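Local coordinates for protein RNA-dependent RNA polymerase (Toscana virus, PDB 6QW5) that probably transcribes and replicates the viral RNA genome, its N-terminal region probably acting as a metal-dependent endonuclease that cleaves capped RNAs for primers, at residues L76-F81 with F191-A196; D88-K93 with S112-I117; F129-G134 with I168-N173. All coordinates share one frame; numbering follows the deposited sequence.

How the contacts relate
All three contacts belong to the N-terminal region of the L protein, of the PDDEXK nuclease clan. Contact 1 sets helix 77-82 against helix 183-205 near the chain's end, so that contacts 2 and 3 both fall between its two segments in sequence, contact 2 closing before contact 3 opens. Contact 2 joins the loop 88-93 to the start of strand 115-118, which pairs with strand 124-131; contact 3 pairs that strand with strand 163-171 in the same mixed sheet. Centres lie about 10 Å apart for contacts 1 and 3 and about 17 and 18 Å for the other pairs. All meet at one manganese, through His79, Asp114 and Phe129 O.

Contact 1: L76-F81 with F191-A196; sequences LFKHDF and FRFRLA. With MN (manganese (II) ion), chain C; XI7 (2-4-dioxo-4-phenylbutanoic acid), chain E.
Phe81 and Arg192 meet twice, through a carbonyl oxygen and through a ring face. Arg192 turns the side of its guanidinium to Phe81 O: NH2 donates to Phe81 O at 2.7 Å and NE to the same oxygen at 2.8 Å, with the acceptor close to the guanidinium plane in both. A bend at chi3 (65°) curls the arginine chain back so that the group also lies over the Phe81 ring, a cation-pi stack with CZ 4.5 Å from the ring centroid and the two planes 27° apart. Ala196 CB reaches Phe81 CD2 at 3.7 Å, and Leu195 CD2 touches Phe81 CZ. Near the start of helix 77-82, the Phe77 ring turns its edge to Ala196 O, while the aliphatic part of Lys78 passes Phe193, its CD 3.8 Å from Phe193 CE1. The two helical segments run nearly antiparallel, at 155°, with axes 8.9 Å apart. Farther out, Thr62 takes a hydrogen bond from Arg192 NH1. On the side of helix 77-82 turned from helix 183-205, His79 NE2 binds a manganese at 2.2 Å, while its ND1 donates to Asp80 OD1 at 3.2 Å, a bond that helps fix the rotation of the imidazole. Asp114, Glu128, Phe129 O and the diketo acid complete that metal's shell. Two N-H groups on one carbonyl oxygen, with the ring beneath the guanidinium, hold the arginine at the C-terminal part of helix 77-82, where its positive charge would probably suit the carbonyl end of the helix, and tie this wall of the metal site to helix 183-205.

Contact 2: D88-K93 with S112-I117; sequences DTTDKK and SPDMII. With MN (manganese (II) ion), chain D; MN (manganese (II) ion), chain C; XI7 (2-4-dioxo-4-phenylbutanoic acid), chain E.
Asp91 OD1 and Asp114 OD1 grip one manganese, each at 2.0 Å. Because the metal lies between their charges, Asp91 OD1 comes within 3.0 Å of Asp114 OD1. XI7 O8 and O14 and two waters complete a shell of six donor atoms. Asp114 carries its other oxygen to the second manganese, OD2 standing 2.3 Å from it, so its carboxylate bridges the pair, as does XI7 O8. Each aspartate has CG anti to its own carbonyl carbon (chi1 -63° and -73°), which brings both carboxylates to the ions. One metal-bound water pairs with Thr90 OG1, which also hydrogen-bonds Asp80; the other lies near Ser112 O and probably donates to it. Behind the metals the backbones are laced together: Lys92 N donates to Pro113 O at 3.0 Å, and Asp91 N makes a weak bond to Asp114 O. Thr90 lies alongside Asp114, with CG2 3.7 Å from Asp114 CB, and Ile116 CD1 packs against Lys92 O. Asp114 and Met115, a selenomethionine here, both face Val127 in a classic beta bulge where strand 115-118 begins. With the diketo acid chelating both ions, the geometry is consistent with inhibition of a two-metal nuclease by occupation of its metal centre.

Contact 3: F129-G134 with I168-N173; sequences FTTTMG and IAVHFN. With MN (manganese (II) ion), chain C.
Strands 129-131 and 168-171 run parallel, axes 4.7 Å apart and 20° askew, joined by Thr130 N to Ile168 O at 2.9 Å, Val170 N to Thr130 O and Thr132 N to Val170 O. Phe129, Thr131, Ile168 and Val170 share one face of the sheet. There Phe129 and Ile168 lie side by side, the isoleucine tip meeting the ring at its edge, Ile168 CD1 to Phe129 CE1 3.9 Å. Thr131 CG2 runs alongside Val170 CG1 at 3.6 Å. On the other face the contact is tight: Thr130 CG2 presses on Ala169 CB at 3.5 Å, put there by a chi1 of -170° that sets OG1 anti to the backbone N and leaves the methyl between N and the carbonyl carbon. Past the strand, Thr132 OG1 accepts from Gly134 N at 3.1 Å, an ST turn, and one water donates to Thr132 O and Gly134 O while accepting from Phe172 N, extending the join where direct pairing ends. At the opposite end Phe129 O binds manganese at 2.1 Å, placing the strand backbone in the metal shell. These strands are the two arms of a beta-alpha-beta unit: connecting helix 136-157 packs on Thr130, Thr132 and His171, while Phe193 of helix 183-205 rests on Thr131 and Val170, and strand 174-177 borders Ile168.

Contact 1: L76-F81 with F191-A196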
loop_
_atom_site.group_PDB
_atom_site.type_symbol
_atom_site.label_atom_id
_atom_site.label_comp_id
_atom_site.label_asym_id
_atom_site.label_seq_id
_atom_site.Cartn_x
_atom_site.Cartn_y
_atom_site.Cartn_z
ATOM N N LEU A 76 -8.666 -9.098 3.260
ATOM C CA LEU A 76 -7.664 -8.277 2.602
ATOM C C LEU A 76 -6.251 -8.644 3.033
ATOM O O LEU A 76 -5.331 -7.834 2.878
ATOM C CB LEU A 76 -7.948 -6.797 2.864
ATOM C CG LEU A 76 -9.164 -6.251 2.110
ATOM C CD1 LEU A 76 -9.236 -4.734 2.252
ATOM C CD2 LEU A 76 -9.130 -6.666 0.647
ATOM N N PHE A 77 -6.065 -9.863 3.551
ATOM C CA PHE A 77 -4.771 -10.270 4.088
ATOM C C PHE A 77 -3.664 -10.145 3.044
ATOM O O PHE A 77 -2.604 -9.566 3.313
ATOM C CB PHE A 77 -4.846 -11.709 4.616
ATOM C CG PHE A 77 -3.503 -12.315 4.853
ATOM C CD1 PHE A 77 -2.783 -11.987 5.990
ATOM C CD2 PHE A 77 -2.934 -13.171 3.923
ATOM C CE1 PHE A 77 -1.526 -12.517 6.210
ATOM C CE2 PHE A 77 -1.671 -13.697 4.134
ATOM C CZ PHE A 77 -0.969 -13.369 5.276
ATOM N N LYS A 78 -3.887 -10.695 1.851
ATOM C CA LYS A 78 -2.865 -10.652 0.806
ATOM C C LYS A 78 -2.436 -9.217 0.506
ATOM O O LYS A 78 -1.242 -8.900 0.472
ATOM C CB LYS A 78 -3.403 -11.323 -0.447
ATOM C CG LYS A 78 -2.364 -11.641 -1.484
ATOM C CD LYS A 78 -3.034 -11.995 -2.802
ATOM C CE LYS A 78 -4.125 -13.042 -2.614
ATOM N NZ LYS A 78 -4.603 -13.612 -3.911
ATOM N N HIS A 79 -3.413 -8.344 0.284
ATOM C CA HIS A 79 -3.156 -6.927 0.062
ATOM C C HIS A 79 -2.467 -6.309 1.276
ATOM O O HIS A 79 -1.406 -5.693 1.156
ATOM C CB HIS A 79 -4.499 -6.260 -0.263
ATOM C CG HIS A 79 -4.464 -4.769 -0.396
ATOM N ND1 HIS A 79 -4.501 -3.922 0.692
ATOM C CD2 HIS A 79 -4.484 -3.974 -1.493
ATOM C CE1 HIS A 79 -4.509 -2.668 0.273
ATOM N NE2 HIS A 79 -4.501 -2.671 -1.050
ATOM N N ASP A 80 -3.005 -6.543 2.469
ATOM C CA ASP A 80 -2.497 -5.830 3.638
ATOM C C ASP A 80 -1.177 -6.400 4.163
ATOM O O ASP A 80 -0.300 -5.630 4.572
ATOM C CB ASP A 80 -3.555 -5.815 4.731
ATOM C CG ASP A 80 -4.727 -4.918 4.372
ATOM O OD1 ASP A 80 -4.501 -3.792 3.848
ATOM O OD2 ASP A 80 -5.870 -5.353 4.598
ATOM N N PHE A 81 -0.992 -7.721 4.146
ATOM C CA PHE A 81 0.312 -8.255 4.540
ATOM C C PHE A 81 1.419 -7.757 3.620
ATOM O O PHE A 81 2.528 -7.447 4.078
ATOM C CB PHE A 81 0.311 -9.784 4.547
ATOM C CG PHE A 81 1.630 -10.370 4.982
ATOM C CD1 PHE A 81 1.912 -10.541 6.328
ATOM C CD2 PHE A 81 2.608 -10.694 4.054
ATOM C CE1 PHE A 81 3.133 -11.058 6.743
ATOM C CE2 PHE A 81 3.833 -11.204 4.458
ATOM C CZ PHE A 81 4.095 -11.391 5.808
ATOM N N PHE A 191 8.858 -9.940 -1.937
ATOM C CA PHE A 191 9.053 -11.032 -0.981
ATOM C C PHE A 191 7.844 -11.203 -0.074
ATOM O O PHE A 191 7.399 -12.330 0.178
ATOM C CB PHE A 191 10.322 -10.775 -0.166
ATOM C CG PHE A 191 10.712 -11.907 0.765
ATOM C CD1 PHE A 191 10.127 -12.034 2.016
ATOM C CD2 PHE A 191 11.689 -12.825 0.394
ATOM C CE1 PHE A 191 10.493 -13.060 2.878
ATOM C CE2 PHE A 191 12.054 -13.857 1.246
ATOM C CZ PHE A 191 11.462 -13.975 2.491
ATOM N N ARG A 192 7.275 -10.101 0.415
ATOM C CA ARG A 192 6.109 -10.229 1.277
ATOM C C ARG A 192 4.898 -10.682 0.485
ATOM O O ARG A 192 4.064 -11.433 1.003
ATOM C CB ARG A 192 5.810 -8.901 1.998
ATOM C CG ARG A 192 6.865 -8.477 3.046
ATOM C CD ARG A 192 6.551 -7.059 3.617
ATOM N NE ARG A 192 5.298 -7.094 4.347
ATOM C CZ ARG A 192 5.214 -7.040 5.681
ATOM N NH1 ARG A 192 6.312 -6.913 6.407
ATOM N NH2 ARG A 192 4.034 -7.114 6.281
ATOM N N PHE A 193 4.759 -10.205 -0.763
ATOM C CA PHE A 193 3.645 -10.643 -1.607
ATOM C C PHE A 193 3.723 -12.136 -1.882
ATOM O O PHE A 193 2.702 -12.829 -1.865
ATOM C CB PHE A 193 3.646 -9.886 -2.939
ATOM C CG PHE A 193 2.555 -10.296 -3.886
ATOM C CD1 PHE A 193 1.227 -10.298 -3.489
ATOM C CD2 PHE A 193 2.856 -10.630 -5.204
ATOM C CE1 PHE A 193 0.211 -10.655 -4.378
ATOM C CE2 PHE A 193 1.853 -10.979 -6.106
ATOM C CZ PHE A 193 0.523 -10.996 -5.693
ATOM N N ARG A 194 4.922 -12.632 -2.194
ATOM C CA ARG A 194 5.078 -14.055 -2.494
ATOM C C ARG A 194 4.706 -14.910 -1.287
ATOM O O ARG A 194 3.983 -15.902 -1.418
ATOM C CB ARG A 194 6.516 -14.338 -2.922
ATOM C CG ARG A 194 6.870 -13.818 -4.301
ATOM C CD ARG A 194 8.335 -14.061 -4.586
ATOM N NE ARG A 194 8.698 -13.637 -5.925
ATOM C CZ ARG A 194 9.877 -13.878 -6.489
ATOM N NH1 ARG A 194 10.804 -14.552 -5.822
ATOM N NH2 ARG A 194 10.123 -13.444 -7.719
ATOM N N LEU A 195 5.179 -14.523 -0.101
ATOM C CA LEU A 195 4.817 -15.230 1.121
ATOM C C LEU A 195 3.328 -15.090 1.413
ATOM O O LEU A 195 2.672 -16.061 1.809
ATOM C CB LEU A 195 5.653 -14.706 2.285
ATOM C CG LEU A 195 5.324 -15.331 3.647
ATOM C CD1 LEU A 195 5.530 -16.848 3.624
ATOM C CD2 LEU A 195 6.150 -14.675 4.745
ATOM N N ALA A 196 2.779 -13.891 1.214
ATOM C CA ALA A 196 1.345 -13.681 1.379
ATOM C C ALA A 196 0.532 -14.598 0.474
ATOM O O ALA A 196 -0.513 -15.115 0.886
ATOM C CB ALA A 196 0.989 -12.222 1.092
HETATM MN MN MN C . -5.451 -1.069 -2.244
HETATM O O8 XI7 E . -7.266 -1.231 -1.186
HETATM C C9 XI7 E . -8.065 -2.079 -1.871
HETATM C C10 XI7 E . -7.633 -2.652 -3.044
HETATM O O11 XI7 E . -6.479 -2.474 -3.534
HETATM O O10 XI7 E . -8.420 -3.379 -3.697
HETATM C C8 XI7 E . -9.316 -2.385 -1.421
HETATM C C7 XI7 E . -9.990 -1.869 -0.196
HETATM C C1 XI7 E . -11.342 -2.450 0.192
HETATM C C6 XI7 E . -11.968 -3.378 -0.662
HETATM C C5 XI7 E . -13.218 -3.937 -0.345
HETATM C C4 XI7 E . -13.870 -3.571 0.838
HETATM C C3 XI7 E . -13.246 -2.639 1.689
HETATM C C2 XI7 E . -11.992 -2.083 1.368
HETATM O O14 XI7 E . -9.615 -0.880 0.451
#

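Contact 2: D88-K93 with S112-I117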
loop_
_atom_site.group_PDB
_atom_site.type_symbol
_atom_site.label_atom_id
_atom_site.label_comp_id
_atom_site.label_asym_id
_atom_site.label_seq_id
_atom_site.Cartn_x
_atom_site.Cartn_y
_atom_site.Cartn_z
ATOM N N ASP A 88 0.589 0.935 8.628
ATOM C CA ASP A 88 0.021 0.191 9.752
ATOM C C ASP A 88 -1.322 -0.409 9.362
ATOM O O ASP A 88 -1.553 -1.615 9.492
ATOM C CB ASP A 88 -0.161 1.110 10.969
ATOM C CG ASP A 88 1.148 1.559 11.577
ATOM O OD1 ASP A 88 2.200 0.973 11.241
ATOM O OD2 ASP A 88 1.122 2.503 12.399
ATOM N N THR A 89 -2.214 0.448 8.879
ATOM C CA THR A 89 -3.524 0.087 8.370
ATOM C C THR A 89 -3.681 0.778 7.026
ATOM O O THR A 89 -2.847 1.597 6.639
ATOM C CB THR A 89 -4.631 0.530 9.333
ATOM O OG1 THR A 89 -5.903 0.478 8.668
ATOM C CG2 THR A 89 -4.362 1.952 9.797
ATOM N N THR A 90 -4.761 0.471 6.316
ATOM C CA THR A 90 -5.066 1.203 5.091
ATOM C C THR A 90 -6.495 1.743 5.158
ATOM O O THR A 90 -7.219 1.556 6.147
ATOM C CB THR A 90 -4.858 0.339 3.834
ATOM O OG1 THR A 90 -5.591 -0.890 3.948
ATOM C CG2 THR A 90 -3.379 0.027 3.616
ATOM N N ASP A 91 -6.868 2.455 4.089
ATOM C CA ASP A 91 -8.177 3.071 3.885
ATOM C C ASP A 91 -8.448 4.248 4.826
ATOM O O ASP A 91 -8.726 4.061 6.012
ATOM C CB ASP A 91 -9.271 2.013 3.993
ATOM C CG ASP A 91 -9.153 0.939 2.913
ATOM O OD1 ASP A 91 -8.303 1.066 2.008
ATOM O OD2 ASP A 91 -9.917 -0.054 2.970
ATOM N N LYS A 92 -8.363 5.471 4.286
ATOM C CA LYS A 92 -8.789 6.702 4.944
ATOM C C LYS A 92 -9.725 7.442 3.999
ATOM O O LYS A 92 -9.399 7.604 2.820
ATOM C CB LYS A 92 -7.587 7.601 5.290
ATOM C CG LYS A 92 -7.933 8.747 6.223
ATOM C CD LYS A 92 -6.715 9.269 6.968
ATOM C CE LYS A 92 -7.135 9.922 8.276
ATOM N NZ LYS A 92 -5.969 10.348 9.108
ATOM N N LYS A 93 -10.868 7.901 4.503
ATOM C CA LYS A 93 -11.849 8.573 3.653
ATOM C C LYS A 93 -11.452 10.020 3.360
ATOM O O LYS A 93 -10.927 10.724 4.229
ATOM C CB LYS A 93 -13.231 8.536 4.304
ATOM C CG LYS A 93 -13.933 7.193 4.147
ATOM C CD LYS A 93 -15.235 7.143 4.929
ATOM C CE LYS A 93 -15.571 5.725 5.359
ATOM N NZ LYS A 93 -15.623 4.789 4.212
ATOM N N SER A 112 -12.039 5.865 -0.146
ATOM C CA SER A 112 -10.996 5.699 0.860
ATOM C C SER A 112 -9.796 4.984 0.246
ATOM O O SER A 112 -9.706 3.758 0.283
ATOM C CB SER A 112 -11.513 4.929 2.081
ATOM O OG SER A 112 -12.254 3.788 1.682
ATOM N N PRO A 113 -8.863 5.743 -0.327
ATOM C CA PRO A 113 -7.607 5.123 -0.782
ATOM C C PRO A 113 -6.827 4.603 0.418
ATOM O O PRO A 113 -7.158 4.872 1.573
ATOM C CB PRO A 113 -6.870 6.254 -1.514
ATOM C CG PRO A 113 -7.582 7.524 -1.123
ATOM C CD PRO A 113 -8.941 7.184 -0.603
ATOM N N ASP A 114 -5.794 3.802 0.129
ATOM C CA ASP A 114 -5.070 3.119 1.196
ATOM C C ASP A 114 -4.358 4.091 2.130
ATOM O O ASP A 114 -4.217 3.797 3.315
ATOM C CB ASP A 114 -4.068 2.120 0.607
ATOM C CG ASP A 114 -4.746 0.893 0.030
ATOM O OD1 ASP A 114 -5.778 0.440 0.584
ATOM O OD2 ASP A 114 -4.260 0.398 -0.998
HETATM N N MSE A 115 -3.880 5.229 1.628
HETATM C CA MSE A 115 -3.280 6.245 2.502
HETATM C C MSE A 115 -3.636 7.654 2.029
HETATM O O MSE A 115 -3.689 7.923 0.832
HETATM C CB MSE A 115 -1.749 6.125 2.571
HETATM C CG MSE A 115 -1.174 4.733 2.839
HETATM SE SE MSE A 115 0.781 4.820 2.965
HETATM C CE MSE A 115 0.941 5.293 4.880
ATOM N N ILE A 116 -3.875 8.559 2.971
ATOM C CA ILE A 116 -3.976 9.990 2.675
ATOM C C ILE A 116 -3.105 10.677 3.713
ATOM O O ILE A 116 -3.436 10.666 4.906
ATOM C CB ILE A 116 -5.420 10.516 2.724
ATOM C CG1 ILE A 116 -6.334 9.687 1.831
ATOM C CG2 ILE A 116 -5.490 11.966 2.258
ATOM C CD1 ILE A 116 -7.740 10.231 1.742
ATOM N N ILE A 117 -1.970 11.220 3.278
ATOM C CA ILE A 117 -0.968 11.782 4.174
ATOM C C ILE A 117 -0.898 13.292 3.964
ATOM O O ILE A 117 -0.623 13.760 2.852
ATOM C CB ILE A 117 0.404 11.140 3.949
ATOM C CG1 ILE A 117 0.273 9.607 3.981
ATOM C CG2 ILE A 117 1.405 11.679 4.967
ATOM C CD1 ILE A 117 1.421 8.873 3.335
HETATM MN MN MN D . -7.717 -0.171 0.511
HETATM MN MN MN C . -5.451 -1.069 -2.244
HETATM O O8 XI7 E . -7.266 -1.231 -1.186
HETATM C C9 XI7 E . -8.065 -2.079 -1.871
HETATM C C10 XI7 E . -7.633 -2.652 -3.044
HETATM O O11 XI7 E . -6.479 -2.474 -3.534
HETATM O O10 XI7 E . -8.420 -3.379 -3.697
HETATM C C8 XI7 E . -9.316 -2.385 -1.421
HETATM C C7 XI7 E . -9.990 -1.869 -0.196
HETATM C C1 XI7 E . -11.342 -2.450 0.192
HETATM C C6 XI7 E . -11.968 -3.378 -0.662
HETATM C C5 XI7 E . -13.218 -3.937 -0.345
HETATM C C4 XI7 E . -13.870 -3.571 0.838
HETATM C C3 XI7 E . -13.246 -2.639 1.689
HETATM C C2 XI7 E . -11.992 -2.083 1.368
HETATM O O14 XI7 E . -9.615 -0.880 0.451
HETATM O O HOH W 1 -7.173 -1.553 1.914
HETATM O O HOH W 2 -8.284 1.520 -0.774
#

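Contact 3: F129-G134 with I168-N173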
loop_
_atom_site.group_PDB
_atom_site.type_symbol
_atom_site.label_atom_id
_atom_site.label_comp_id
_atom_site.label_asym_id
_atom_site.label_seq_id
_atom_site.Cartn_x
_atom_site.Cartn_y
_atom_site.Cartn_z
ATOM N N PHE A 129 -2.429 0.992 -2.948
ATOM C CA PHE A 129 -1.753 -0.278 -3.170
ATOM C C PHE A 129 -2.679 -1.246 -3.895
ATOM O O PHE A 129 -3.894 -1.271 -3.669
ATOM C CB PHE A 129 -1.326 -0.932 -1.850
ATOM C CG PHE A 129 -0.597 -0.016 -0.899
ATOM C CD1 PHE A 129 0.542 0.660 -1.300
ATOM C CD2 PHE A 129 -1.040 0.133 0.415
ATOM C CE1 PHE A 129 1.223 1.484 -0.426
ATOM C CE2 PHE A 129 -0.369 0.964 1.298
ATOM C CZ PHE A 129 0.767 1.636 0.875
ATOM N N THR A 130 -2.083 -2.103 -4.708
ATOM C CA THR A 130 -2.864 -3.140 -5.355
ATOM C C THR A 130 -1.923 -4.290 -5.694
ATOM O O THR A 130 -0.703 -4.139 -5.671
ATOM C CB THR A 130 -3.588 -2.578 -6.596
ATOM O OG1 THR A 130 -4.537 -3.528 -7.088
ATOM C CG2 THR A 130 -2.603 -2.219 -7.680
ATOM N N THR A 131 -2.506 -5.456 -5.944
ATOM C CA THR A 131 -1.770 -6.672 -6.269
ATOM C C THR A 131 -2.412 -7.318 -7.490
ATOM O O THR A 131 -3.562 -7.034 -7.822
ATOM C CB THR A 131 -1.785 -7.687 -5.101
ATOM O OG1 THR A 131 -3.045 -8.380 -5.085
ATOM C CG2 THR A 131 -1.609 -6.995 -3.767
ATOM N N THR A 132 -1.663 -8.196 -8.157
ATOM C CA THR A 132 -2.215 -8.971 -9.260
ATOM C C THR A 132 -1.562 -10.343 -9.270
ATOM O O THR A 132 -0.375 -10.483 -8.956
ATOM C CB THR A 132 -2.004 -8.290 -10.626
ATOM O OG1 THR A 132 -2.605 -9.082 -11.665
ATOM C CG2 THR A 132 -0.514 -8.143 -10.931
HETATM N N MSE A 133 -2.342 -11.351 -9.658
HETATM C CA MSE A 133 -1.791 -12.699 -9.855
HETATM C C MSE A 133 -1.182 -12.872 -11.250
HETATM O O MSE A 133 -0.602 -13.921 -11.546
HETATM C CB MSE A 133 -2.867 -13.758 -9.611
HETATM C CG MSE A 133 -3.504 -13.678 -8.224
HETATM SE SE MSE A 133 -2.216 -14.088 -6.800
HETATM C CE MSE A 133 -2.160 -16.042 -7.045
ATOM N N GLY A 134 -1.277 -11.825 -12.085
ATOM C CA GLY A 134 -0.749 -11.842 -13.440
ATOM C C GLY A 134 0.709 -11.440 -13.523
ATOM O O GLY A 134 1.469 -11.550 -12.557
ATOM N N ILE A 168 1.378 1.720 -5.995
ATOM C CA ILE A 168 2.260 0.556 -6.015
ATOM C C ILE A 168 1.408 -0.660 -6.381
ATOM O O ILE A 168 0.489 -1.023 -5.638
ATOM C CB ILE A 168 2.961 0.312 -4.666
ATOM C CG1 ILE A 168 3.621 1.585 -4.112
ATOM C CG2 ILE A 168 3.984 -0.823 -4.797
ATOM C CD1 ILE A 168 4.330 1.346 -2.749
ATOM N N ALA A 169 1.725 -1.297 -7.506
ATOM C CA ALA A 169 1.080 -2.530 -7.954
ATOM C C ALA A 169 2.122 -3.643 -7.974
ATOM O O ALA A 169 3.130 -3.536 -8.674
ATOM C CB ALA A 169 0.463 -2.338 -9.347
ATOM N N VAL A 170 1.887 -4.710 -7.222
ATOM C CA VAL A 170 2.875 -5.782 -7.094
ATOM C C VAL A 170 2.452 -6.980 -7.941
ATOM O O VAL A 170 1.265 -7.292 -8.053
ATOM C CB VAL A 170 3.079 -6.184 -5.617
ATOM C CG1 VAL A 170 1.795 -6.755 -5.018
ATOM C CG2 VAL A 170 4.243 -7.180 -5.473
ATOM N N HIS A 171 3.427 -7.639 -8.559
ATOM C CA HIS A 171 3.217 -8.944 -9.173
ATOM C C HIS A 171 4.335 -9.871 -8.704
ATOM O O HIS A 171 5.241 -9.459 -7.968
ATOM C CB HIS A 171 3.120 -8.836 -10.709
ATOM C CG HIS A 171 4.338 -8.264 -11.363
ATOM N ND1 HIS A 171 5.289 -9.048 -11.978
ATOM C CD2 HIS A 171 4.755 -6.982 -11.510
ATOM C CE1 HIS A 171 6.247 -8.276 -12.466
ATOM N NE2 HIS A 171 5.948 -7.018 -12.195
ATOM N N PHE A 172 4.287 -11.139 -9.132
ATOM C CA PHE A 172 5.237 -12.118 -8.597
ATOM C C PHE A 172 6.684 -11.723 -8.857
ATOM O O PHE A 172 7.568 -12.071 -8.066
ATOM C CB PHE A 172 4.957 -13.509 -9.186
ATOM C CG PHE A 172 5.710 -14.618 -8.496
ATOM C CD1 PHE A 172 5.177 -15.241 -7.381
ATOM C CD2 PHE A 172 6.949 -15.016 -8.948
ATOM C CE1 PHE A 172 5.864 -16.253 -6.741
ATOM C CE2 PHE A 172 7.649 -16.023 -8.305
ATOM C CZ PHE A 172 7.102 -16.638 -7.204
ATOM N N ASN A 173 6.965 -11.010 -9.953
ATOM C CA ASN A 173 8.354 -10.729 -10.321
ATOM C C ASN A 173 8.703 -9.240 -10.309
ATOM O O ASN A 173 9.727 -8.845 -10.883
ATOM C CB ASN A 173 8.671 -11.330 -11.692
ATOM C CG ASN A 173 8.689 -12.840 -11.659
ATOM O OD1 ASN A 173 9.516 -13.438 -10.977
ATOM N ND2 ASN A 173 7.774 -13.461 -12.387
HETATM MN MN MN C . -5.451 -1.069 -2.244
HETATM O O HOH W 3 1.780 -11.911 -9.964
#